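Local coordinates for malonate decarboxylase subunit alpha (Acinetobacter baumannii ATCC 17978, PDB 6MPR), which probably transfers the acyl-carrier protein of the malonate decarboxylase complex from its acetyl thioester to malonate, forming the malonyl thioester that is then decarboxylated, at residues 162-168 with 198-204; 169-175 with 210-216; 236-242 with 542-547; 301-307 with 323-327. One frame throughout, in Å; residues are numbered along the deposited sequence.

Interactions 1 and 2 adjoin in one small sheet; interactions 3 and 4 touch each other. The first two have centres about 8 Å apart and alternate along the chain: strands 165-166 and 172-173 are antiparallel neighbours in that sheet, joined by probable hydrogen bonds M165 O to Y173 N and F164 N to Y173 O, both 2.8 Å. Interaction 4 lies inside the chain loop that interaction 3 closes; their centres are about 13 Å apart, and T236 OG1 meets E324 OE2 at 2.5 Å, a probable hydrogen bond. Between the two pairs, interactions 1 and 4 have centres about 25 Å apart, with nearest atoms about 7 Å apart.

Interaction 1 of 4, residues 162-168 with 198-204; sequences AGFMADR and QVNELVD
M165, with chi1 and chi2 both t, lays its thioether over V203 (SD to CG1 3.6 Å). The two segments run parallel and in register, from A162 beside Q198 to D167 beside V203, CA-CA 4.7 Å at both pairs. Both turn a corner, at F164 and N200, where phi/psi leave the extended region. Before it, G163 N donates to Q198 O (2.8 Å) and N200 N to G163 O (3.3 Å); E201 N to F164 O (3.1 Å) spans it; beyond, A166 N donates to E201 O (3.1 Å) and V203 N to A166 O (2.8 Å). Small A166 fits beside V199 (CB to CG1 3.6 Å). At the end, R168 NE forms a salt bridge with D204 OD1 (3.1 Å), L202 CD2 lying over one guanidinium face. F164 and M165 both face Y173, a classic beta bulge. Strands 158-163 and 194-199, adjacent in the eight-stranded parallel sheet, bend at the same level into a three-stranded mixed sheet, an extension of a Rossmann-like alpha/beta fold.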
# COMPACT_ATOMS: atom_id res chain seq x y z
N ALA A 162 -17.60 11.24 7.78
CA ALA A 162 -18.69 10.84 8.67
C ALA A 162 -18.22 9.87 9.75
O ALA A 162 -17.33 9.04 9.51
CB ALA A 162 -19.83 10.18 7.89
N GLY A 163 -18.87 9.95 10.92
CA GLY A 163 -18.63 9.01 11.99
C GLY A 163 -19.89 8.78 12.82
O GLY A 163 -20.93 9.41 12.60
N PHE A 164 -19.78 7.86 13.77
CA PHE A 164 -20.92 7.56 14.65
C PHE A 164 -21.09 8.63 15.71
O PHE A 164 -22.21 9.09 15.97
CB PHE A 164 -20.73 6.20 15.33
CG PHE A 164 -21.03 5.03 14.44
CD1 PHE A 164 -22.34 4.68 14.16
CD2 PHE A 164 -20.00 4.27 13.91
CE1 PHE A 164 -22.62 3.59 13.35
CE2 PHE A 164 -20.28 3.19 13.08
CZ PHE A 164 -21.58 2.84 12.82
N MET A 165 -20.00 9.03 16.35
CA MET A 165 -20.11 9.86 17.54
C MET A 165 -18.91 10.79 17.63
O MET A 165 -17.80 10.44 17.22
CB MET A 165 -20.21 8.97 18.80
CG MET A 165 -20.48 9.70 20.08
SD MET A 165 -20.60 8.53 21.46
CE MET A 165 -22.37 8.20 21.45
N ALA A 166 -19.15 12.00 18.12
CA ALA A 166 -18.07 12.93 18.45
C ALA A 166 -18.31 13.49 19.84
O ALA A 166 -19.46 13.60 20.29
CB ALA A 166 -17.97 14.09 17.46
N ASP A 167 -17.22 13.83 20.52
CA ASP A 167 -17.33 14.65 21.72
C ASP A 167 -17.18 16.11 21.30
O ASP A 167 -17.03 16.42 20.11
CB ASP A 167 -16.32 14.21 22.77
CG ASP A 167 -14.87 14.52 22.38
OD1 ASP A 167 -14.62 15.24 21.39
OD2 ASP A 167 -13.98 14.02 23.08
N ARG A 168 -17.18 17.02 22.27
CA ARG A 168 -17.14 18.44 21.92
C ARG A 168 -15.73 18.95 21.64
O ARG A 168 -15.57 20.14 21.32
CB ARG A 168 -17.80 19.27 23.02
CG ARG A 168 -19.28 18.96 23.14
CD ARG A 168 -19.96 19.91 24.11
NE ARG A 168 -21.40 19.72 24.10
CZ ARG A 168 -22.24 20.38 23.31
NH1 ARG A 168 -21.77 21.27 22.45
NH2 ARG A 168 -23.55 20.14 23.38
N GLN A 198 -19.36 14.91 9.97
CA GLN A 198 -20.72 14.73 10.46
C GLN A 198 -20.79 13.49 11.36
O GLN A 198 -20.15 12.47 11.08
CB GLN A 198 -21.71 14.61 9.29
CG GLN A 198 -21.51 13.35 8.43
CD GLN A 198 -22.75 13.03 7.62
OE1 GLN A 198 -22.95 13.59 6.54
NE2 GLN A 198 -23.59 12.14 8.14
N VAL A 199 -21.54 13.59 12.46
CA VAL A 199 -21.70 12.45 13.36
C VAL A 199 -23.18 12.20 13.63
O VAL A 199 -24.01 13.11 13.60
CB VAL A 199 -20.94 12.63 14.70
CG1 VAL A 199 -19.44 12.64 14.46
CG2 VAL A 199 -21.40 13.89 15.45
N ASN A 200 -23.49 10.93 13.92
CA ASN A 200 -24.87 10.57 14.26
C ASN A 200 -25.27 11.14 15.61
O ASN A 200 -26.44 11.51 15.80
CB ASN A 200 -25.04 9.05 14.28
CG ASN A 200 -24.87 8.44 12.91
OD1 ASN A 200 -24.76 9.15 11.91
ND2 ASN A 200 -24.86 7.12 12.86
N GLU A 201 -24.33 11.22 16.56
CA GLU A 201 -24.58 11.63 17.93
C GLU A 201 -23.43 12.49 18.45
O GLU A 201 -22.27 12.23 18.15
CB GLU A 201 -24.68 10.42 18.86
CG GLU A 201 -25.97 9.69 18.88
CD GLU A 201 -25.90 8.57 19.89
OE1 GLU A 201 -25.31 7.52 19.56
OE2 GLU A 201 -26.38 8.77 21.02
N LEU A 202 -23.77 13.48 19.27
CA LEU A 202 -22.79 14.30 19.97
C LEU A 202 -22.84 13.99 21.46
O LEU A 202 -23.93 13.98 22.05
CB LEU A 202 -23.05 15.79 19.74
CG LEU A 202 -22.10 16.80 20.37
CD1 LEU A 202 -20.76 16.78 19.66
CD2 LEU A 202 -22.71 18.19 20.34
N VAL A 203 -21.67 13.75 22.07
CA VAL A 203 -21.54 13.63 23.52
C VAL A 203 -20.64 14.76 24.03
O VAL A 203 -20.00 15.47 23.26
CB VAL A 203 -21.00 12.25 23.95
CG1 VAL A 203 -21.92 11.15 23.49
CG2 VAL A 203 -19.61 12.04 23.43
N ASP A 204 -20.61 14.92 25.36
CA ASP A 204 -19.82 16.01 25.94
C ASP A 204 -18.35 15.64 26.08
O ASP A 204 -17.48 16.46 25.77
CB ASP A 204 -20.39 16.43 27.29
CG ASP A 204 -21.81 16.93 27.20
OD1 ASP A 204 -22.16 17.53 26.17
OD2 ASP A 204 -22.58 16.72 28.16
O HOH W 1 -22.85 10.85 10.66
O HOH W 2 -23.85 6.88 17.70
O HOH W 3 -24.54 17.83 25.00

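Interaction 2 of 4, residues 169-175 with 210-216; sequences QGNIYTG and PRVDIPA
P210 starts the segment by laying its ring on Y173: CB lies 3.8 Å from the ring centroid, 14° off the normal, a CH-pi contact that suits a flat aromatic and a rigid proline. Y173 takes chi1 t. R211 follows extended, its side chain p at chi1 and t at chi2 and chi3, so that Y173 CE1 lies over one guanidinium face; NE forms a salt bridge with D213 OD1 (2.9 Å), which has another with R347, NH1 forms one with D343, and the residue packs on F190 of the second subunit. V212 sets CG1 3.7 Å from N171 OD1. D213, chi1 m, points its carboxylate across the contact, where OD2 accepts from both T174 N and G175 N at 2.9 Å; G175 has positive phi, and a CB there would strike Y173 OH. The backbone then makes a classic beta bulge: D213 N and I214 N both donate to I172 O, at 2.8 and 3.2 Å, opposite the edge strand 172-173. I214 O accepts from I172 N at 3.0 Å, completing a single antiparallel hydrogen-bonded pair, CA-CA 5.0 Å, with the two CB atoms 3.8 Å apart. P215 turns its ring away. At A216 the backbone N donates to N171 OD1 (2.8 Å); N171 has chi1 m, and its ND2 is held by D167. The A216 methyl is small enough to approach Q169 O, 3.3 Å from CB.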
# COMPACT_ATOMS: atom_id res chain seq x y z
N GLN A 169 -14.73 18.10 21.73
CA GLN A 169 -13.39 18.45 21.28
C GLN A 169 -13.14 18.06 19.83
O GLN A 169 -12.17 18.54 19.23
CB GLN A 169 -12.34 17.78 22.17
CG GLN A 169 -12.16 18.45 23.52
CD GLN A 169 -11.50 19.80 23.38
OE1 GLN A 169 -10.30 19.88 23.14
NE2 GLN A 169 -12.28 20.87 23.51
N GLY A 170 -13.98 17.20 19.25
CA GLY A 170 -13.76 16.70 17.91
C GLY A 170 -13.13 15.33 17.82
O GLY A 170 -12.79 14.90 16.71
N ASN A 171 -12.94 14.63 18.94
CA ASN A 171 -12.62 13.20 18.87
C ASN A 171 -13.78 12.45 18.21
O ASN A 171 -14.94 12.68 18.54
CB ASN A 171 -12.39 12.64 20.27
CG ASN A 171 -11.14 13.20 20.93
OD1 ASN A 171 -10.02 12.97 20.45
ND2 ASN A 171 -11.31 13.89 22.06
N ILE A 172 -13.46 11.53 17.29
CA ILE A 172 -14.48 10.84 16.51
C ILE A 172 -14.41 9.35 16.80
O ILE A 172 -13.33 8.75 16.78
CB ILE A 172 -14.34 11.07 14.99
CG1 ILE A 172 -14.06 12.54 14.66
CG2 ILE A 172 -15.62 10.62 14.29
CD1 ILE A 172 -15.23 13.48 14.95
N TYR A 173 -15.57 8.75 17.00
CA TYR A 173 -15.72 7.30 16.97
C TYR A 173 -16.32 6.91 15.62
O TYR A 173 -17.42 7.35 15.28
CB TYR A 173 -16.62 6.82 18.11
CG TYR A 173 -16.99 5.36 18.03
CD1 TYR A 173 -16.00 4.39 18.07
CD2 TYR A 173 -18.31 4.95 17.90
CE1 TYR A 173 -16.33 3.04 17.98
CE2 TYR A 173 -18.65 3.62 17.81
CZ TYR A 173 -17.65 2.66 17.86
OH TYR A 173 -17.97 1.33 17.76
N THR A 174 -15.56 6.14 14.82
CA THR A 174 -16.05 5.64 13.54
C THR A 174 -16.37 4.14 13.54
O THR A 174 -17.12 3.68 12.67
CB THR A 174 -15.03 5.94 12.42
OG1 THR A 174 -13.73 5.45 12.79
CG2 THR A 174 -14.91 7.42 12.18
N GLY A 175 -15.79 3.37 14.46
CA GLY A 175 -16.24 2.02 14.75
C GLY A 175 -16.13 1.05 13.59
O GLY A 175 -15.16 1.07 12.82
N PRO A 210 -17.04 5.08 22.61
CA PRO A 210 -16.55 3.70 22.72
C PRO A 210 -15.03 3.62 22.57
O PRO A 210 -14.36 2.94 23.36
CB PRO A 210 -17.30 2.99 21.59
CG PRO A 210 -18.63 3.77 21.53
CD PRO A 210 -18.19 5.20 21.69
N ARG A 211 -14.49 4.35 21.60
CA ARG A 211 -13.06 4.58 21.48
C ARG A 211 -12.87 5.81 20.61
O ARG A 211 -13.81 6.28 19.96
CB ARG A 211 -12.35 3.37 20.88
CG ARG A 211 -12.82 3.05 19.47
CD ARG A 211 -12.09 1.83 18.89
NE ARG A 211 -12.43 1.63 17.48
CZ ARG A 211 -13.13 0.62 17.01
NH1 ARG A 211 -13.59 -0.33 17.84
NH2 ARG A 211 -13.38 0.55 15.70
N VAL A 212 -11.64 6.31 20.56
CA VAL A 212 -11.26 7.39 19.66
C VAL A 212 -10.61 6.77 18.43
O VAL A 212 -9.55 6.15 18.53
CB VAL A 212 -10.31 8.40 20.33
CG1 VAL A 212 -9.93 9.49 19.33
CG2 VAL A 212 -10.96 9.03 21.58
N ASP A 213 -11.26 6.93 17.28
CA ASP A 213 -10.69 6.49 16.01
C ASP A 213 -9.99 7.60 15.26
O ASP A 213 -9.02 7.34 14.54
CB ASP A 213 -11.80 5.91 15.12
CG ASP A 213 -12.31 4.58 15.62
OD1 ASP A 213 -11.50 3.64 15.68
OD2 ASP A 213 -13.50 4.46 15.94
N ILE A 214 -10.47 8.84 15.40
CA ILE A 214 -9.85 10.01 14.81
C ILE A 214 -9.63 10.99 15.96
O ILE A 214 -10.60 11.45 16.56
CB ILE A 214 -10.73 10.67 13.73
CG1 ILE A 214 -11.13 9.67 12.63
CG2 ILE A 214 -10.02 11.90 13.15
CD1 ILE A 214 -9.98 9.19 11.79
N PRO A 215 -8.39 11.34 16.29
CA PRO A 215 -8.15 12.29 17.39
C PRO A 215 -8.66 13.69 17.10
O PRO A 215 -8.67 14.16 15.95
CB PRO A 215 -6.62 12.30 17.55
CG PRO A 215 -6.10 11.17 16.70
CD PRO A 215 -7.14 10.91 15.64
N ALA A 216 -9.04 14.37 18.18
CA ALA A 216 -9.55 15.74 18.11
C ALA A 216 -8.61 16.67 17.34
O ALA A 216 -9.06 17.58 16.64
CB ALA A 216 -9.78 16.26 19.53

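Interaction 3 of 4, residues 236-242 with 542-547; sequences TRDPKHI and LAAKNI
Van der Waals packing joins these two irregular segments, some 300 residues apart. P239, which opens the 3-10 segment 239-241, points its ring toward 542-547 and packs on the 544-546 backbone, CB 3.5 Å from A544 O and 3.6 Å from N546 N. Two pairs are apolar: P239 CD with I547 CD1 (4.2 Å; I547 m,m) and I242 CD1 with L542 CD2 (4.0 Å), both side chains m,t, pointing at each other and touched by L279 of helix 272-287. The backbones come nearest at K240 and N546, CA-CA 4.6 Å, where K240 CA makes a CA-H...O contact of 3.3 Å with K545 O. Among polar groups, D238, chi1 t, accepts from K240 N at OD1 (2.9 Å), an Asx turn leading into the 3-10 turn, and N546, chi1 p, N-caps helix 547-553, OD1 accepting from D549 N. A water links D238 to the helix's first turn, donating to OD1 at 2.7 Å and accepting from I547 N at 2.9 Å. R539 donates to P239 O and I242 O through NH1 and to K545 O through NH2. Lacking direct hydrogen bonds, the segments are therefore held by packing, one water and a shared guanidinium.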
# COMPACT_ATOMS: atom_id res chain seq x y z
N THR A 236 -23.47 -8.45 1.01
CA THR A 236 -24.37 -9.55 1.31
C THR A 236 -24.92 -10.10 0.01
O THR A 236 -25.43 -9.34 -0.82
CB THR A 236 -25.51 -9.09 2.24
OG1 THR A 236 -24.95 -8.51 3.42
CG2 THR A 236 -26.41 -10.26 2.61
N ARG A 237 -24.76 -11.40 -0.20
CA ARG A 237 -25.41 -12.08 -1.31
C ARG A 237 -26.41 -13.08 -0.74
O ARG A 237 -26.06 -13.89 0.12
CB ARG A 237 -24.39 -12.78 -2.21
CG ARG A 237 -23.55 -11.81 -3.04
CD ARG A 237 -24.41 -11.05 -4.05
NE ARG A 237 -23.65 -10.04 -4.79
CZ ARG A 237 -23.44 -8.80 -4.35
NH1 ARG A 237 -23.94 -8.43 -3.18
NH2 ARG A 237 -22.74 -7.93 -5.08
N ASP A 238 -27.65 -13.00 -1.19
CA ASP A 238 -28.70 -13.90 -0.73
C ASP A 238 -28.45 -15.31 -1.25
O ASP A 238 -28.54 -15.53 -2.46
CB ASP A 238 -30.06 -13.41 -1.21
CG ASP A 238 -31.23 -14.15 -0.56
OD1 ASP A 238 -31.09 -15.34 -0.21
OD2 ASP A 238 -32.30 -13.54 -0.42
N PRO A 239 -28.17 -16.29 -0.38
CA PRO A 239 -27.94 -17.66 -0.85
C PRO A 239 -29.07 -18.22 -1.72
O PRO A 239 -28.82 -19.13 -2.51
CB PRO A 239 -27.80 -18.46 0.45
CG PRO A 239 -27.32 -17.45 1.45
CD PRO A 239 -28.01 -16.18 1.08
N LYS A 240 -30.30 -17.72 -1.58
CA LYS A 240 -31.40 -18.30 -2.35
C LYS A 240 -31.22 -18.10 -3.85
O LYS A 240 -31.79 -18.87 -4.63
CB LYS A 240 -32.74 -17.72 -1.91
CG LYS A 240 -33.05 -16.35 -2.51
CD LYS A 240 -34.50 -15.92 -2.27
CE LYS A 240 -34.68 -14.46 -2.66
NZ LYS A 240 -36.10 -14.01 -2.67
N HIS A 241 -30.43 -17.10 -4.26
CA HIS A 241 -30.19 -16.79 -5.66
C HIS A 241 -28.96 -17.47 -6.23
O HIS A 241 -28.66 -17.29 -7.42
CB HIS A 241 -30.06 -15.27 -5.85
CG HIS A 241 -31.35 -14.54 -5.68
ND1 HIS A 241 -31.45 -13.36 -4.97
CD2 HIS A 241 -32.60 -14.81 -6.13
CE1 HIS A 241 -32.70 -12.94 -4.99
NE2 HIS A 241 -33.42 -13.80 -5.69
N ILE A 242 -28.22 -18.24 -5.43
CA ILE A 242 -27.11 -19.02 -5.96
C ILE A 242 -27.65 -20.18 -6.79
O ILE A 242 -28.57 -20.90 -6.36
CB ILE A 242 -26.21 -19.52 -4.82
CG1 ILE A 242 -25.61 -18.34 -4.03
CG2 ILE A 242 -25.09 -20.39 -5.37
CD1 ILE A 242 -24.93 -18.75 -2.71
N LEU A 542 -24.76 -26.30 -0.76
CA LEU A 542 -24.63 -25.07 0.01
C LEU A 542 -24.87 -25.32 1.50
O LEU A 542 -25.87 -25.94 1.87
CB LEU A 542 -25.61 -24.03 -0.52
CG LEU A 542 -25.37 -23.54 -1.95
CD1 LEU A 542 -26.59 -22.81 -2.46
CD2 LEU A 542 -24.12 -22.64 -2.03
N ALA A 543 -23.96 -24.84 2.35
CA ALA A 543 -24.16 -24.96 3.79
C ALA A 543 -25.38 -24.18 4.26
O ALA A 543 -25.99 -24.52 5.27
CB ALA A 543 -22.92 -24.48 4.55
N ALA A 544 -25.73 -23.11 3.54
CA ALA A 544 -26.94 -22.35 3.81
C ALA A 544 -27.64 -22.09 2.48
O ALA A 544 -27.00 -21.65 1.52
CB ALA A 544 -26.63 -21.03 4.53
N LYS A 545 -28.94 -22.35 2.43
CA LYS A 545 -29.75 -22.19 1.22
C LYS A 545 -30.43 -20.83 1.12
O LYS A 545 -30.93 -20.48 0.05
CB LYS A 545 -30.82 -23.28 1.16
CG LYS A 545 -30.38 -24.59 0.53
CD LYS A 545 -29.33 -25.28 1.38
CE LYS A 545 -29.12 -26.72 0.93
NZ LYS A 545 -28.18 -27.42 1.85
N ASN A 546 -30.47 -20.06 2.21
CA ASN A 546 -31.20 -18.81 2.22
C ASN A 546 -30.71 -17.99 3.40
O ASN A 546 -29.87 -18.44 4.18
CB ASN A 546 -32.72 -19.05 2.28
CG ASN A 546 -33.12 -19.97 3.42
OD1 ASN A 546 -32.60 -19.88 4.54
ND2 ASN A 546 -34.06 -20.88 3.15
N ILE A 547 -31.26 -16.78 3.53
CA ILE A 547 -30.86 -15.87 4.61
C ILE A 547 -31.22 -16.46 5.97
O ILE A 547 -30.42 -16.40 6.92
CB ILE A 547 -31.50 -14.49 4.40
CG1 ILE A 547 -30.85 -13.75 3.21
CG2 ILE A 547 -31.46 -13.66 5.67
CD1 ILE A 547 -29.49 -13.15 3.50
O HOH W 4 -33.14 -15.92 1.52

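Interaction 4 of 4, residues 301-307 with 323-327; sequences NPHPTLI and TELGM
In 301-307, P302 (phi/psi -76/78) centres an inverse gamma turn, H303 N bonding to N301 O at 2.8 Å, and 304-306 then adopt helical angles ahead of helix 307-311. In 323-327, E324 to M327 form a type II beta turn, M327 N to E324 O 3.1 Å, with G326 at phi 84°, where a CB would be jammed against the preceding carbonyl. The backbones come closest at P302 and E324, CA-CA 5.7 Å. M327, m at all three chi angles, reaches back across the gap: CE lies 3.4 Å from P302 O and 4.0 Å from P302 CB, CG 3.9 Å from P304 CG, and SD 3.7 Å from I307 CD1. The pliable thioether chain thus lies against P302, P304 and I307. E324 places CB 3.5 Å from P302 O and CG 4.2 Å from P304 CD. No hydrogen bond crosses the segments: van der Waals contact joins the two turns, while E324's polar end is bound by L325 N (OE1, 2.8 Å) and, from the 235-236 loop, F235 N and T236 OG1.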
# COMPACT_ATOMS: atom_id res chain seq x y z
N ASN A 301 -14.69 -8.10 3.84
CA ASN A 301 -15.71 -7.60 4.75
C ASN A 301 -16.41 -8.77 5.42
O ASN A 301 -16.19 -9.94 5.06
CB ASN A 301 -16.68 -6.68 4.00
CG ASN A 301 -16.15 -5.26 3.91
OD1 ASN A 301 -14.99 -5.00 4.23
ND2 ASN A 301 -17.00 -4.34 3.46
N PRO A 302 -17.22 -8.52 6.47
CA PRO A 302 -17.89 -9.66 7.13
C PRO A 302 -19.07 -10.20 6.32
O PRO A 302 -20.25 -9.93 6.60
CB PRO A 302 -18.33 -9.07 8.47
CG PRO A 302 -17.67 -7.73 8.59
CD PRO A 302 -17.51 -7.27 7.19
N HIS A 303 -18.76 -10.97 5.28
CA HIS A 303 -19.80 -11.54 4.43
C HIS A 303 -20.69 -12.43 5.29
O HIS A 303 -20.17 -13.34 5.96
CB HIS A 303 -19.19 -12.39 3.32
CG HIS A 303 -18.45 -11.62 2.27
ND1 HIS A 303 -17.98 -12.21 1.11
CD2 HIS A 303 -18.08 -10.31 2.20
CE1 HIS A 303 -17.36 -11.30 0.38
NE2 HIS A 303 -17.42 -10.14 1.01
N PRO A 304 -22.01 -12.23 5.30
CA PRO A 304 -22.87 -13.21 5.97
C PRO A 304 -22.69 -14.60 5.39
O PRO A 304 -22.84 -15.59 6.11
CB PRO A 304 -24.29 -12.67 5.74
CG PRO A 304 -24.07 -11.18 5.57
CD PRO A 304 -22.81 -11.13 4.74
N THR A 305 -22.34 -14.69 4.10
CA THR A 305 -22.16 -16.02 3.52
C THR A 305 -20.90 -16.71 4.00
O THR A 305 -20.73 -17.91 3.72
CB THR A 305 -22.15 -15.95 1.99
OG1 THR A 305 -21.13 -15.04 1.54
CG2 THR A 305 -23.50 -15.51 1.46
N LEU A 306 -20.02 -16.01 4.73
CA LEU A 306 -18.88 -16.66 5.37
C LEU A 306 -19.21 -17.25 6.73
O LEU A 306 -18.37 -17.95 7.31
CB LEU A 306 -17.71 -15.66 5.52
CG LEU A 306 -16.30 -16.23 5.72
CD1 LEU A 306 -15.86 -16.98 4.46
CD2 LEU A 306 -15.31 -15.10 6.05
N ILE A 307 -20.41 -17.01 7.27
CA ILE A 307 -20.73 -17.50 8.61
C ILE A 307 -20.53 -19.01 8.77
O ILE A 307 -19.89 -19.42 9.74
CB ILE A 307 -22.14 -17.03 9.02
CG1 ILE A 307 -22.14 -15.50 9.22
CG2 ILE A 307 -22.60 -17.74 10.29
CD1 ILE A 307 -23.51 -14.93 9.54
N THR A 323 -17.60 -2.55 7.44
CA THR A 323 -18.55 -3.40 8.15
C THR A 323 -19.41 -4.17 7.15
O THR A 323 -19.22 -4.12 5.93
CB THR A 323 -19.44 -2.55 9.06
OG1 THR A 323 -20.09 -3.40 10.01
CG2 THR A 323 -20.52 -1.81 8.25
N GLU A 324 -20.38 -4.92 7.67
CA GLU A 324 -21.57 -5.25 6.88
C GLU A 324 -22.78 -5.11 7.78
O GLU A 324 -22.74 -5.51 8.94
CB GLU A 324 -21.53 -6.65 6.24
CG GLU A 324 -22.83 -7.03 5.50
CD GLU A 324 -23.20 -6.04 4.36
OE1 GLU A 324 -23.19 -4.81 4.54
OE2 GLU A 324 -23.53 -6.51 3.26
N LEU A 325 -23.84 -4.50 7.24
CA LEU A 325 -25.03 -4.24 8.05
C LEU A 325 -25.64 -5.55 8.55
O LEU A 325 -25.76 -6.53 7.80
CB LEU A 325 -26.06 -3.46 7.23
CG LEU A 325 -25.66 -2.07 6.75
CD1 LEU A 325 -26.89 -1.43 6.15
CD2 LEU A 325 -25.09 -1.23 7.89
N GLY A 326 -26.04 -5.54 9.81
CA GLY A 326 -26.57 -6.74 10.45
C GLY A 326 -25.54 -7.70 11.00
O GLY A 326 -25.92 -8.64 11.70
N MET A 327 -24.25 -7.50 10.70
CA MET A 327 -23.21 -8.42 11.14
C MET A 327 -22.45 -7.91 12.36
O MET A 327 -21.57 -8.60 12.86
CB MET A 327 -22.21 -8.68 10.00
CG MET A 327 -22.78 -9.56 8.90
SD MET A 327 -22.92 -11.29 9.40
CE MET A 327 -21.18 -11.72 9.33